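PDB 4IGJ: maleylacetoacetate isomerase from Anaeromyxobacter dehalogenans, which probably isomerises maleylacetoacetate with the help of glutathione, as a zeta-family member of the glutathione transferase superfamily. Local coordinates for residues W37-L41 / P222-P228; Y50-A54 / R230-A234. All coordinates share one frame; numbering follows the deposited sequence.

Contact 1 of 2, residues W37-L41 / P222-P228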
loop_
_atom_site.group_PDB
_atom_site.type_symbol
_atom_site.label_atom_id
_atom_site.label_comp_id
_atom_site.label_asym_id
_atom_site.label_seq_id
_atom_site.Cartn_x
_atom_site.Cartn_y
_atom_site.Cartn_z
ATOM N N TRP A 37 -4.417 12.427 -6.473
ATOM C CA TRP A 37 -3.423 12.890 -7.429
ATOM C C TRP A 37 -2.764 11.705 -8.151
ATOM O O TRP A 37 -2.545 11.767 -9.359
ATOM C CB TRP A 37 -2.404 13.761 -6.684
ATOM C CG TRP A 37 -1.345 14.483 -7.476
ATOM C CD1 TRP A 37 -1.040 14.367 -8.809
ATOM C CD2 TRP A 37 -0.436 15.440 -6.941
ATOM N NE1 TRP A 37 0.010 15.197 -9.121
ATOM C CE2 TRP A 37 0.396 15.869 -7.986
ATOM C CE3 TRP A 37 -0.250 15.974 -5.664
ATOM C CZ2 TRP A 37 1.407 16.816 -7.792
ATOM C CZ3 TRP A 37 0.742 16.895 -5.469
ATOM C CH2 TRP A 37 1.561 17.319 -6.523
ATOM N N ARG A 38 -2.456 10.628 -7.422
ATOM C CA ARG A 38 -1.874 9.435 -8.041
ATOM C C ARG A 38 -2.754 8.937 -9.168
ATOM O O ARG A 38 -2.257 8.579 -10.243
ATOM C CB ARG A 38 -1.705 8.303 -7.029
ATOM C CG ARG A 38 -0.867 8.661 -5.802
ATOM C CD ARG A 38 -1.237 7.727 -4.679
ATOM N NE ARG A 38 -0.519 7.990 -3.441
ATOM C CZ ARG A 38 -0.788 7.370 -2.296
ATOM N NH1 ARG A 38 -1.769 6.479 -2.237
ATOM N NH2 ARG A 38 -0.090 7.662 -1.199
ATOM N N VAL A 39 -4.061 8.906 -8.921
ATOM C CA VAL A 39 -5.004 8.435 -9.925
ATOM C C VAL A 39 -5.112 9.413 -11.098
ATOM O O VAL A 39 -5.135 8.990 -12.260
ATOM C CB VAL A 39 -6.365 8.081 -9.305
ATOM C CG1 VAL A 39 -7.345 7.616 -10.377
ATOM C CG2 VAL A 39 -6.172 6.979 -8.254
ATOM N N ARG A 40 -5.117 10.711 -10.804
ATOM C CA ARG A 40 -5.106 11.723 -11.860
ATOM C C ARG A 40 -3.890 11.550 -12.763
ATOM O O ARG A 40 -3.982 11.728 -13.977
ATOM C CB ARG A 40 -5.127 13.135 -11.267
ATOM C CG ARG A 40 -6.376 13.433 -10.474
ATOM C CD ARG A 40 -6.568 14.935 -10.276
ATOM N NE ARG A 40 -5.460 15.576 -9.567
ATOM C CZ ARG A 40 -5.467 15.893 -8.273
ATOM N NH1 ARG A 40 -6.519 15.614 -7.504
ATOM N NH2 ARG A 40 -4.404 16.490 -7.746
ATOM N N LEU A 41 -2.749 11.201 -12.177
ATOM C CA LEU A 41 -1.547 10.944 -12.959
ATOM C C LEU A 41 -1.691 9.712 -13.849
ATOM O O LEU A 41 -1.319 9.748 -15.023
ATOM C CB LEU A 41 -0.327 10.824 -12.048
ATOM C CG LEU A 41 0.156 12.184 -11.544
ATOM C CD1 LEU A 41 1.190 11.971 -10.452
ATOM C CD2 LEU A 41 0.743 12.977 -12.697
ATOM N N PRO A 222 1.275 15.620 -18.930
ATOM C CA PRO A 222 0.355 14.881 -18.055
ATOM C C PRO A 222 0.559 15.182 -16.565
ATOM O O PRO A 222 -0.425 15.208 -15.825
ATOM C CB PRO A 222 0.692 13.416 -18.343
ATOM C CG PRO A 222 1.296 13.417 -19.690
ATOM C CD PRO A 222 2.040 14.713 -19.807
ATOM N N PHE A 223 1.801 15.398 -16.136
ATOM C CA PHE A 223 2.040 15.788 -14.749
ATOM C C PHE A 223 1.507 17.187 -14.458
ATOM O O PHE A 223 0.890 17.419 -13.412
ATOM C CB PHE A 223 3.526 15.665 -14.391
ATOM C CG PHE A 223 3.971 14.247 -14.129
ATOM C CD1 PHE A 223 4.058 13.770 -12.832
ATOM C CD2 PHE A 223 4.282 13.390 -15.176
ATOM C CE1 PHE A 223 4.449 12.460 -12.574
ATOM C CE2 PHE A 223 4.674 12.082 -14.930
ATOM C CZ PHE A 223 4.756 11.616 -13.626
ATOM N N GLN A 224 1.741 18.117 -15.377
ATOM C CA GLN A 224 1.197 19.463 -15.218
ATOM C C GLN A 224 -0.332 19.445 -15.103
ATOM O O GLN A 224 -0.904 20.136 -14.257
ATOM C CB GLN A 224 1.690 20.385 -16.343
ATOM C CG GLN A 224 3.189 20.666 -16.250
ATOM C CD GLN A 224 3.738 21.443 -17.431
ATOM O OE1 GLN A 224 3.037 22.246 -18.047
ATOM N NE2 GLN A 224 5.008 21.212 -17.749
ATOM N N ALA A 225 -0.988 18.614 -15.908
ATOM C CA ALA A 225 -2.439 18.505 -15.890
ATOM C C ALA A 225 -2.991 17.972 -14.566
ATOM O O ALA A 225 -4.099 18.324 -14.163
ATOM C CB ALA A 225 -2.926 17.642 -17.056
ATOM N N ALA A 226 -2.228 17.108 -13.897
ATOM C CA ALA A 226 -2.738 16.404 -12.721
ATOM C C ALA A 226 -2.430 17.111 -11.396
ATOM O O ALA A 226 -2.939 16.720 -10.343
ATOM C CB ALA A 226 -2.188 14.972 -12.693
ATOM N N HIS A 227 -1.584 18.133 -11.464
ATOM C CA HIS A 227 -1.162 18.891 -10.292
ATOM C C HIS A 227 -2.349 19.533 -9.579
ATOM O O HIS A 227 -3.296 19.983 -10.224
ATOM C CB HIS A 227 -0.183 19.973 -10.725
ATOM C CG HIS A 227 0.561 20.600 -9.592
ATOM N ND1 HIS A 227 0.018 21.587 -8.799
ATOM C CD2 HIS A 227 1.814 20.381 -9.129
ATOM C CE1 HIS A 227 0.908 21.949 -7.889
ATOM N NE2 HIS A 227 2.002 21.229 -8.064
ATOM N N PRO A 228 -2.301 19.589 -8.242
ATOM C CA PRO A 228 -3.390 20.210 -7.477
ATOM C C PRO A 228 -3.784 21.584 -7.998
ATOM O O PRO A 228 -4.978 21.880 -8.037
ATOM C CB PRO A 228 -2.796 20.330 -6.070
ATOM C CG PRO A 228 -1.886 19.125 -5.980
ATOM C CD PRO A 228 -1.292 18.967 -7.363
HETATM O O HOH W 1 1.749 16.225 -11.164
#

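Contact 2 of 2, residues Y50-A54 / R230-A234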
loop_
_atom_site.group_PDB
_atom_site.type_symbol
_atom_site.label_atom_id
_atom_site.label_comp_id
_atom_site.label_asym_id
_atom_site.label_seq_id
_atom_site.Cartn_x
_atom_site.Cartn_y
_atom_site.Cartn_z
ATOM N N TYR A 50 -11.819 12.076 -18.375
ATOM C CA TYR A 50 -12.688 11.751 -17.259
ATOM C C TYR A 50 -13.397 12.991 -16.728
ATOM O O TYR A 50 -12.892 14.108 -16.872
ATOM C CB TYR A 50 -11.899 11.060 -16.140
ATOM C CG TYR A 50 -10.847 11.922 -15.470
ATOM C CD1 TYR A 50 -11.127 12.608 -14.300
ATOM C CD2 TYR A 50 -9.574 12.037 -16.006
ATOM C CE1 TYR A 50 -10.159 13.387 -13.688
ATOM C CE2 TYR A 50 -8.603 12.808 -15.408
ATOM C CZ TYR A 50 -8.902 13.477 -14.246
ATOM O OH TYR A 50 -7.927 14.236 -13.651
ATOM N N GLU A 51 -14.565 12.783 -16.129
ATOM C CA GLU A 51 -15.277 13.857 -15.431
ATOM C C GLU A 51 -14.722 14.041 -14.029
ATOM O O GLU A 51 -14.489 13.068 -13.312
ATOM C CB GLU A 51 -16.763 13.540 -15.322
ATOM C CG GLU A 51 -17.453 13.326 -16.644
ATOM C CD GLU A 51 -18.935 13.070 -16.470
ATOM O OE1 GLU A 51 -19.682 13.218 -17.460
ATOM O OE2 GLU A 51 -19.349 12.721 -15.340
ATOM N N TYR A 52 -14.522 15.291 -13.632
ATOM C CA TYR A 52 -14.016 15.591 -12.303
ATOM C C TYR A 52 -15.193 15.861 -11.379
ATOM O O TYR A 52 -15.975 16.786 -11.622
ATOM C CB TYR A 52 -13.097 16.810 -12.351
ATOM C CG TYR A 52 -12.286 17.044 -11.090
ATOM C CD1 TYR A 52 -10.965 16.639 -11.016
ATOM C CD2 TYR A 52 -12.827 17.695 -9.994
ATOM C CE1 TYR A 52 -10.207 16.854 -9.876
ATOM C CE2 TYR A 52 -12.083 17.910 -8.842
ATOM C CZ TYR A 52 -10.771 17.492 -8.792
ATOM O OH TYR A 52 -10.012 17.706 -7.659
ATOM N N ARG A 53 -15.333 15.057 -10.330
ATOM C CA ARG A 53 -16.347 15.312 -9.311
ATOM C C ARG A 53 -15.624 15.706 -8.034
ATOM O O ARG A 53 -14.993 14.874 -7.375
ATOM C CB ARG A 53 -17.225 14.078 -9.067
ATOM C CG ARG A 53 -18.568 14.356 -8.332
ATOM C CD ARG A 53 -18.420 14.677 -6.833
ATOM N NE ARG A 53 -19.677 14.524 -6.097
ATOM C CZ ARG A 53 -19.857 14.897 -4.832
ATOM N NH1 ARG A 53 -18.865 15.453 -4.151
ATOM N NH2 ARG A 53 -21.034 14.720 -4.246
ATOM N N ALA A 54 -15.725 16.982 -7.681
ATOM C CA ALA A 54 -15.033 17.503 -6.518
ATOM C C ALA A 54 -15.658 17.008 -5.223
ATOM O O ALA A 54 -16.886 16.995 -5.069
ATOM C CB ALA A 54 -15.020 19.031 -6.551
ATOM N N ARG A 230 -4.035 22.843 -10.832
ATOM C CA ARG A 230 -4.821 22.880 -12.065
ATOM C C ARG A 230 -6.191 22.228 -11.922
ATOM O O ARG A 230 -6.936 22.131 -12.892
ATOM C CB ARG A 230 -4.060 22.200 -13.203
ATOM C CG ARG A 230 -2.709 22.813 -13.481
ATOM C CD ARG A 230 -2.801 24.191 -14.120
ATOM N NE ARG A 230 -3.224 24.151 -15.520
ATOM C CZ ARG A 230 -2.486 23.680 -16.525
ATOM N NH1 ARG A 230 -1.280 23.172 -16.301
ATOM N NH2 ARG A 230 -2.965 23.702 -17.761
ATOM N N GLN A 231 -6.545 21.782 -10.720
ATOM C CA GLN A 231 -7.806 21.065 -10.553
ATOM C C GLN A 231 -8.970 22.045 -10.414
ATOM O O GLN A 231 -8.775 23.163 -9.934
ATOM C CB GLN A 231 -7.743 20.123 -9.345
ATOM C CG GLN A 231 -6.644 19.063 -9.450
ATOM C CD GLN A 231 -6.556 18.467 -10.836
ATOM O OE1 GLN A 231 -7.516 17.885 -11.338
ATOM N NE2 GLN A 231 -5.404 18.618 -11.468
ATOM N N PRO A 232 -10.180 21.633 -10.831
ATOM C CA PRO A 232 -11.340 22.538 -10.778
ATOM C C PRO A 232 -11.619 23.129 -9.399
ATOM O O PRO A 232 -12.085 24.275 -9.326
ATOM C CB PRO A 232 -12.506 21.642 -11.210
ATOM C CG PRO A 232 -11.887 20.623 -12.097
ATOM C CD PRO A 232 -10.501 20.370 -11.529
ATOM N N ASP A 233 -11.343 22.385 -8.333
ATOM C CA ASP A 233 -11.662 22.845 -6.984
ATOM C C ASP A 233 -10.487 23.512 -6.263
ATOM O O ASP A 233 -10.581 23.792 -5.073
ATOM C CB ASP A 233 -12.239 21.702 -6.132
ATOM C CG ASP A 233 -11.282 20.514 -5.997
ATOM O OD1 ASP A 233 -10.605 20.156 -6.987
ATOM O OD2 ASP A 233 -11.220 19.919 -4.903
ATOM N N ALA A 234 -9.384 23.768 -6.964
ATOM C CA ALA A 234 -8.244 24.408 -6.319
ATOM C C ALA A 234 -8.547 25.863 -5.938
ATOM O O ALA A 234 -8.971 26.661 -6.777
ATOM C CB ALA A 234 -7.005 24.347 -7.206
#

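Contact 1 of 2, residues W37-L41 / P222-P228
With CG anti to the backbone N (chi1 -174°), the Trp37 indole swings off helix 34-45 to meet Pro228, while a bend at chi3 (-60°) turns the Arg40 guanidinium back onto the carbonyl of Ala226. This is the interdomain seam of the glutathione transferase fold, where a helix of the N-terminal thioredoxin-like domain packs against helix 221-226 and the residues just after it. Pro228 CD sits over the six-membered ring of Trp37, 3.2 Å from its centroid, a close CH-pi contact. The edge of the same indole is directed at the face of the His227 ring in a T-shaped pair, and water 1 joins Trp37 NE1 to Phe223 O. Were Trp37 replaced by an alanine, Pro228 CD would probably face a gap and the water would lose its NE1 donor. Arg40 grips Ala226 O side-on, through NE at 2.9 Å and NH2 at 3.0 Å, with the oxygen almost in the guanidinium plane; Ser29 OG and the carbonyls of Tyr30 and Trp31 take further hydrogen bonds from the group. One helical residue on, Leu41 CD2 wedges between Ala226 CB (3.5 Å) and the face of Phe223, 3.4 Å from its CD1.

Contact 2 of 2, residues Y50-A54 / R230-A234
One face of the Tyr52 ring is covered by Pro232, whose CD stands over the ring centre, 3.6 Å from the centroid and only 5° off the normal, while Gln231 OE1 and Asp233 OD1 approach the ring obliquely, the first near CE1 and the second near the hydroxyl. The ring belongs to strand 51-54, an outermost strand of the four-stranded sheet in the thioredoxin-like N-terminal domain, and it meets a type I beta turn, Gln231 to Ala234, that follows the last helix of the chain. The turn is closed by Ala234 N bonding to Gln231 O at 3.1 Å. Pro232 CD and CG both lay their C-H groups on the tyrosine face, with Pro232 CG 3.7 Å from Tyr52 CD2.

A chi1 of -168° turns the Tyr52 ring away from its own N-H, carrying it out from the strand to the turn and setting its hydroxyl beside Asp233. There Tyr52 OH gives a short but weak hydrogen bond to Asp233 OD1, 2.6 Å away, with the ring and carboxylate planes 49° apart. The other carboxylate oxygen, OD2, accepts from Trp31 N, so one aspartate ties the tyrosine to the loop after strand 24-29. Gln231 OE1 lies 3.2 Å from Tyr52 CE1, its side chain crossing the tyrosine at about a right angle; the NE2 of that amide is hydrogen-bonded to the carbonyl of His227. At the end of the strand the contact is apolar, Ala54 CB resting 3.9 Å from Asp233 CB.

How the contacts relate
Contacts 1 and 2 are successive points along one domain boundary, their centres about 11 Å apart. Along the chain the order is 37-41, 50-54, 222-228, 230-234: helix 34-45 and strand 51-54 follow each other in the N-terminal domain, and the last helix and its trailing loop return to them in the same order. Contact 1 is buried, its centre about 8 Å from the centre of the folded chain, whereas contact 2 lies toward the surface. Gln231 couples them, since its NE2 probably hydrogen-bonds Ala225 O at 3.0 Å and its OE1 packs on Arg40 CD. Together they join the last helix of the C-terminal domain and the loop after it to the domain that supplies several glutathione-binding residues, among them Arg38.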